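Local coordinates for protein DynE8 (Micromonospora chersina, PDB 4AMM) that forms the acyltransferase domain of an iterative enediyne polyketide synthase, which probably loads acyl units during dynemicin assembly, at residues G73-G78 against L89-G94; V6-G9 against A15-G18; R81-G86 against G95-G100. All blocks are in the same frame, centred on the assembly; numbering follows the deposited sequence.

Contact 1: G73-G78 against L89-G94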
# COMPACT_ATOMS: atom_id res chain seq x y z
N GLY A 73 -4.26 -3.43 -28.95
CA GLY A 73 -2.93 -3.45 -29.56
C GLY A 73 -2.08 -4.53 -28.94
O GLY A 73 -1.34 -5.23 -29.64
N HIS A 74 -2.17 -4.67 -27.59
CA HIS A 74 -1.46 -5.68 -26.87
C HIS A 74 -1.86 -7.08 -27.35
O HIS A 74 -0.97 -7.92 -27.64
CB HIS A 74 -1.76 -5.55 -25.35
CG HIS A 74 -0.91 -6.44 -24.47
ND1 HIS A 74 -1.37 -7.58 -23.81
CD2 HIS A 74 0.37 -6.29 -24.08
CE1 HIS A 74 -0.39 -8.11 -23.09
NE2 HIS A 74 0.68 -7.35 -23.25
N LEU A 75 -3.17 -7.35 -27.43
CA LEU A 75 -3.62 -8.68 -27.86
C LEU A 75 -3.14 -8.88 -29.33
O LEU A 75 -2.81 -10.02 -29.68
CB LEU A 75 -5.14 -8.78 -27.76
CG LEU A 75 -5.74 -8.74 -26.34
CD1 LEU A 75 -7.24 -8.59 -26.41
CD2 LEU A 75 -5.35 -10.01 -25.62
N ALA A 76 -3.15 -7.83 -30.15
CA ALA A 76 -2.80 -7.99 -31.60
C ALA A 76 -1.34 -8.41 -31.75
O ALA A 76 -0.96 -9.07 -32.71
CB ALA A 76 -3.04 -6.72 -32.36
N GLU A 77 -0.50 -8.05 -30.79
CA GLU A 77 0.89 -8.42 -30.87
C GLU A 77 1.16 -9.72 -30.15
O GLU A 77 2.32 -10.10 -29.96
CB GLU A 77 1.73 -7.32 -30.29
CG GLU A 77 1.59 -6.11 -31.14
CD GLU A 77 2.19 -4.92 -30.49
OE1 GLU A 77 2.83 -5.09 -29.40
OE2 GLU A 77 2.03 -3.83 -31.10
N GLY A 78 0.08 -10.41 -29.78
CA GLY A 78 0.15 -11.68 -29.07
C GLY A 78 0.39 -11.52 -27.55
O GLY A 78 0.76 -12.48 -26.89
N LEU A 89 -5.15 0.26 -15.88
CA LEU A 89 -5.50 -0.57 -17.01
C LEU A 89 -4.89 -1.89 -16.83
O LEU A 89 -3.69 -2.01 -16.60
CB LEU A 89 -4.93 0.05 -18.34
CG LEU A 89 -5.02 -0.94 -19.49
CD1 LEU A 89 -6.47 -1.38 -19.76
CD2 LEU A 89 -4.38 -0.24 -20.71
N PHE A 90 -5.73 -2.97 -16.86
CA PHE A 90 -5.23 -4.28 -16.55
C PHE A 90 -5.86 -5.31 -17.48
O PHE A 90 -7.09 -5.28 -17.70
CB PHE A 90 -5.54 -4.68 -15.12
CG PHE A 90 -5.08 -3.68 -14.10
CD1 PHE A 90 -3.75 -3.74 -13.57
CD2 PHE A 90 -5.90 -2.68 -13.70
CE1 PHE A 90 -3.34 -2.80 -12.65
CE2 PHE A 90 -5.51 -1.78 -12.79
CZ PHE A 90 -4.19 -1.85 -12.31
N LEU A 91 -5.03 -6.15 -18.11
CA LEU A 91 -5.50 -7.18 -19.09
C LEU A 91 -4.75 -8.42 -18.79
O LEU A 91 -3.50 -8.42 -18.78
CB LEU A 91 -5.23 -6.66 -20.50
CG LEU A 91 -5.46 -7.61 -21.67
CD1 LEU A 91 -4.68 -8.95 -21.73
CD2 LEU A 91 -6.81 -7.90 -21.98
N VAL A 92 -5.49 -9.53 -18.61
CA VAL A 92 -4.82 -10.79 -18.27
C VAL A 92 -5.52 -11.90 -19.01
O VAL A 92 -6.73 -12.06 -18.83
CB VAL A 92 -4.87 -11.04 -16.74
CG1 VAL A 92 -4.24 -12.31 -16.39
CG2 VAL A 92 -4.16 -9.94 -15.97
N VAL A 93 -4.75 -12.61 -19.85
CA VAL A 93 -5.23 -13.85 -20.48
C VAL A 93 -4.42 -15.01 -19.84
O VAL A 93 -3.22 -14.91 -19.73
CB VAL A 93 -4.96 -13.79 -22.01
CG1 VAL A 93 -5.40 -15.13 -22.68
CG2 VAL A 93 -5.66 -12.65 -22.62
N GLY A 94 -5.08 -16.03 -19.36
CA GLY A 94 -4.35 -17.12 -18.72
C GLY A 94 -4.06 -16.91 -17.23
O GLY A 94 -3.19 -17.56 -16.71
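H74 and L91 both carry CG anti to the backbone N (chi1 -172° and 172°), which extends the imidazole from the last turn of helix 61-76 and the isobutyl group from strand 89-92 toward each other. L75 takes a different route: its CG lies beside the backbone N and anti to the carbonyl carbon (chi1 -67°), bringing a methyl group to the strand although its first bond does not point at the strand. One methyl, L91 CD1, is the shared point, lying 4.1 Å from H74 ND1 and 4.1 Å from L75 CD2. L75 CD2 also meets V93 CG2 at 4.0 Å, two residues on. The strand's alternation explains the spacing, since L91 and V93 face the helix while V92 points away and packs on L83 and L97. Branched aliphatic residues suit these places: leucine spans the distance from a helix to a sheet, and the shorter valine fills the place beside L75 CD2. Helix 13-27 adds T17 and L20 against L75, and L16 against L91. Beyond L75 the helix ends in a Schellman motif, with G78 N bonded to L75 O at 2.9 Å and the positive phi of G78 easily borne by a residue lacking CB. Dispersion and burial of methyl groups thus hold helix to strand, while the partly exposed H74 adds a polar ring, also touching L82, at the border of this apolar patch.

Contact 2: V6-G9 against A15-G18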
# COMPACT_ATOMS: atom_id res chain seq x y z
N VAL A 6 -14.72 -0.31 -15.70
CA VAL A 6 -15.24 -1.02 -16.84
C VAL A 6 -14.53 -2.35 -16.94
O VAL A 6 -13.30 -2.42 -17.06
CB VAL A 6 -14.98 -0.26 -18.16
CG1 VAL A 6 -15.55 -1.03 -19.27
CG2 VAL A 6 -15.63 1.10 -18.02
N VAL A 7 -15.31 -3.45 -16.72
CA VAL A 7 -14.75 -4.77 -16.81
C VAL A 7 -15.39 -5.56 -17.92
O VAL A 7 -16.57 -5.35 -18.21
CB VAL A 7 -14.87 -5.56 -15.48
CG1 VAL A 7 -14.30 -4.80 -14.28
CG2 VAL A 7 -16.37 -5.99 -15.16
N CYS A 8 -14.64 -6.53 -18.44
CA CYS A 8 -15.30 -7.58 -19.22
C CYS A 8 -14.39 -8.75 -19.41
O CYS A 8 -13.26 -8.74 -18.98
CB CYS A 8 -15.87 -7.08 -20.50
SG CYS A 8 -14.57 -6.60 -21.55
N GLY A 9 -14.93 -9.79 -20.07
CA GLY A 9 -14.11 -10.94 -20.26
C GLY A 9 -14.71 -11.88 -21.29
O GLY A 9 -15.77 -11.63 -21.82
N ALA A 15 -11.66 -14.35 -28.53
CA ALA A 15 -12.99 -13.93 -28.19
C ALA A 15 -12.92 -12.57 -27.45
O ALA A 15 -13.83 -11.74 -27.60
CB ALA A 15 -13.69 -15.01 -27.31
N LEU A 16 -11.86 -12.40 -26.63
CA LEU A 16 -11.75 -11.09 -25.93
C LEU A 16 -11.45 -10.01 -26.92
O LEU A 16 -12.05 -8.93 -26.81
CB LEU A 16 -10.67 -11.20 -24.85
CG LEU A 16 -10.52 -9.92 -23.96
CD1 LEU A 16 -11.87 -9.59 -23.27
CD2 LEU A 16 -9.32 -10.11 -23.07
N THR A 17 -10.59 -10.29 -27.92
CA THR A 17 -10.36 -9.26 -28.98
C THR A 17 -11.71 -8.82 -29.63
O THR A 17 -12.02 -7.64 -29.79
CB THR A 17 -9.43 -9.80 -30.06
OG1 THR A 17 -8.11 -9.96 -29.54
CG2 THR A 17 -9.34 -8.81 -31.28
N GLY A 18 -12.53 -9.78 -29.99
CA GLY A 18 -13.83 -9.47 -30.58
C GLY A 18 -14.74 -8.64 -29.70
O GLY A 18 -15.28 -7.59 -30.12
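Van der Waals contact of a leucine methyl with bare backbone comes first: L16 CD1 lies 4.0 Å from G9 CA and 4.2 Å from G9 C. The leucine gets there by an extended first torsion, CG anti to the backbone N (chi1 -176°), which carries the methyl off helix 13-27 and onto strand 4-10. G9 has no side chain, and a CB there would point away from the helix, so it is the main chain itself that the methyl meets. A second apolar contact, looser, joins the same methyl to sulfur, with C8 SG 4.4 Å from L16 CD1. Cysteine suits this buried place because its thiol is small and polarisable; L19 and L20, further along the same helix, also touch it. L16 in turn packs on A52 of the neighbouring strand.

The hydrogen bonds here run within the sheet and within the helical stretch, none between strand and helix. V6 and C8 pair through their backbones with A56 and F54 of strand 52-58, while near the start of the helix D12 OD1 accepts a hydrogen bond from A15 N and T17 OG1 bonds to A13 O. T17 itself faces L72 and L75 of helix 61-76. The whole is a beta-alpha unit, in which the edge strand of a four-stranded antiparallel sheet is followed at once by a helix packed on it, consistent with the small alpha/beta linker subdomain that accompanies acyltransferase domains in polyketide synthases.

Contact 3: R81-G86 against G95-G100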
# COMPACT_ATOMS: atom_id res chain seq x y z
N ARG A 81 -0.73 -10.20 -21.03
CA ARG A 81 -0.61 -9.62 -19.67
C ARG A 81 -0.11 -8.19 -19.78
O ARG A 81 1.09 -7.99 -20.11
CB ARG A 81 0.38 -10.44 -18.85
CG ARG A 81 0.36 -10.07 -17.34
CD ARG A 81 1.25 -10.85 -16.45
NE ARG A 81 0.94 -12.28 -16.53
CZ ARG A 81 1.58 -13.19 -15.80
NH1 ARG A 81 2.52 -12.80 -14.94
NH2 ARG A 81 1.27 -14.47 -15.91
N LEU A 82 -0.97 -7.22 -19.49
CA LEU A 82 -0.68 -5.78 -19.54
C LEU A 82 -1.12 -5.27 -18.17
O LEU A 82 -2.34 -5.26 -17.90
CB LEU A 82 -1.42 -5.13 -20.69
CG LEU A 82 -0.99 -3.67 -20.95
CD1 LEU A 82 -1.86 -3.10 -22.11
CD2 LEU A 82 -1.06 -2.71 -19.79
N LEU A 83 -0.22 -4.88 -17.28
CA LEU A 83 -0.58 -4.44 -15.95
C LEU A 83 -0.05 -3.01 -15.85
O LEU A 83 1.17 -2.88 -15.69
CB LEU A 83 0.03 -5.34 -14.88
CG LEU A 83 -0.28 -6.86 -14.98
CD1 LEU A 83 0.45 -7.54 -13.85
CD2 LEU A 83 -1.80 -7.05 -14.89
N ASP A 84 -0.88 -2.01 -16.06
CA ASP A 84 -0.38 -0.61 -15.94
C ASP A 84 -1.13 0.04 -14.77
O ASP A 84 -2.16 0.67 -14.95
CB ASP A 84 -0.60 0.14 -17.23
CG ASP A 84 0.11 1.46 -17.19
OD1 ASP A 84 0.47 1.96 -16.06
OD2 ASP A 84 0.27 2.03 -18.31
N ALA A 85 -0.55 -0.15 -13.60
CA ALA A 85 -1.16 0.39 -12.40
C ALA A 85 -1.31 1.90 -12.49
O ALA A 85 -2.32 2.41 -12.11
CB ALA A 85 -0.39 -0.02 -11.11
N GLY A 86 -0.31 2.64 -13.03
CA GLY A 86 -0.43 4.09 -13.11
C GLY A 86 -1.36 4.67 -14.10
O GLY A 86 -1.62 5.89 -14.15
N GLY A 95 -4.77 -15.98 -16.53
CA GLY A 95 -4.63 -15.83 -15.03
C GLY A 95 -5.31 -17.01 -14.37
O GLY A 95 -5.80 -17.98 -15.09
N PRO A 96 -5.49 -16.96 -13.07
CA PRO A 96 -5.25 -15.82 -12.18
C PRO A 96 -3.80 -15.60 -11.95
O PRO A 96 -2.96 -16.50 -12.19
CB PRO A 96 -5.96 -16.22 -10.91
CG PRO A 96 -5.88 -17.77 -10.93
CD PRO A 96 -6.20 -18.05 -12.37
N LEU A 97 -3.46 -14.35 -11.61
CA LEU A 97 -2.14 -14.01 -11.14
C LEU A 97 -2.10 -14.06 -9.61
O LEU A 97 -3.11 -14.25 -8.97
CB LEU A 97 -1.81 -12.57 -11.57
CG LEU A 97 -2.02 -12.34 -13.02
CD1 LEU A 97 -1.46 -11.00 -13.37
CD2 LEU A 97 -1.26 -13.30 -13.85
N ARG A 98 -0.92 -13.95 -9.04
CA ARG A 98 -0.76 -13.91 -7.58
C ARG A 98 -0.85 -12.45 -7.13
O ARG A 98 -0.09 -11.61 -7.64
CB ARG A 98 0.62 -14.41 -7.20
CG ARG A 98 0.69 -15.93 -7.41
CD ARG A 98 2.12 -16.48 -7.10
NE ARG A 98 2.43 -16.35 -5.71
CZ ARG A 98 2.08 -17.22 -4.77
NH1 ARG A 98 1.39 -18.33 -5.09
NH2 ARG A 98 2.40 -17.04 -3.50
N VAL A 99 -1.78 -12.17 -6.19
CA VAL A 99 -1.99 -10.78 -5.70
C VAL A 99 -1.64 -10.75 -4.29
O VAL A 99 -2.09 -11.56 -3.47
CB VAL A 99 -3.47 -10.35 -5.91
CG1 VAL A 99 -3.66 -8.94 -5.31
CG2 VAL A 99 -3.80 -10.29 -7.40
N GLY A 100 -0.84 -9.71 -3.88
CA GLY A 100 -0.49 -9.51 -2.47
C GLY A 100 -1.11 -8.23 -1.97
O GLY A 100 -1.32 -7.33 -2.78
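Beside L97, which lies against the R81 guanidinium, R98 N gives a hydrogen bond to D343 OD2. The other oxygen of that carboxylate, OD1, has a long, weak ion pair with R81 NH1, so D343 links both segments, loosely on the arginine's side. Across the contact itself the meeting is van der Waals: L97 CD2 sits over the centre of one face of the guanidinium, 3.4 Å from R81 CZ. A bend at chi3 (-58°) turns the flat group so that its face meets the methyl, while the two side chains run past each other in opposite directions. The aliphatic part joins in, with R81 CD 4.1 Å from L97 CD1. That second methyl also meets L83 CD1 tip to tip at 4.0 Å. Arginine suits this exposed place, since its face can rest on a leucine while NH1 keeps its weak pair with D343. An alanine at L97 would remove both methyls, and is likely to leave the R81 guanidinium free to turn and L83 CD1 without this partner. The contact joins strand 81-84, the antiparallel sheet's edge strand and hairpin partner of 89-92, to the loop entering strand 99-103, the middle strand of the parallel sheet in the alpha/beta-hydrolase-like acyltransferase core.

How the contacts relate
Contact 2 is fully buried, contact 1 partly so, and contact 3 lies at the surface; the chemistry follows, from methyl, sulfur and backbone, through methyls beside a histidine, to a leucine against a charged group. All three reach the same antiparallel sheet. Contacts 1 and 2 join on the face covered by helices 13-27 and 61-76, where L91 CD2 comes within 3.5 Å of L16 CD2, so the two helices share one apolar layer. Contacts 1 and 3 interlock along the chain and share the hairpin, L91 N probably bonding to L82 O at 2.8 Å. Contacts 2 and 3 do not touch, their nearest atoms being about 9 Å apart; contact 3 alone also involves the parallel sheet.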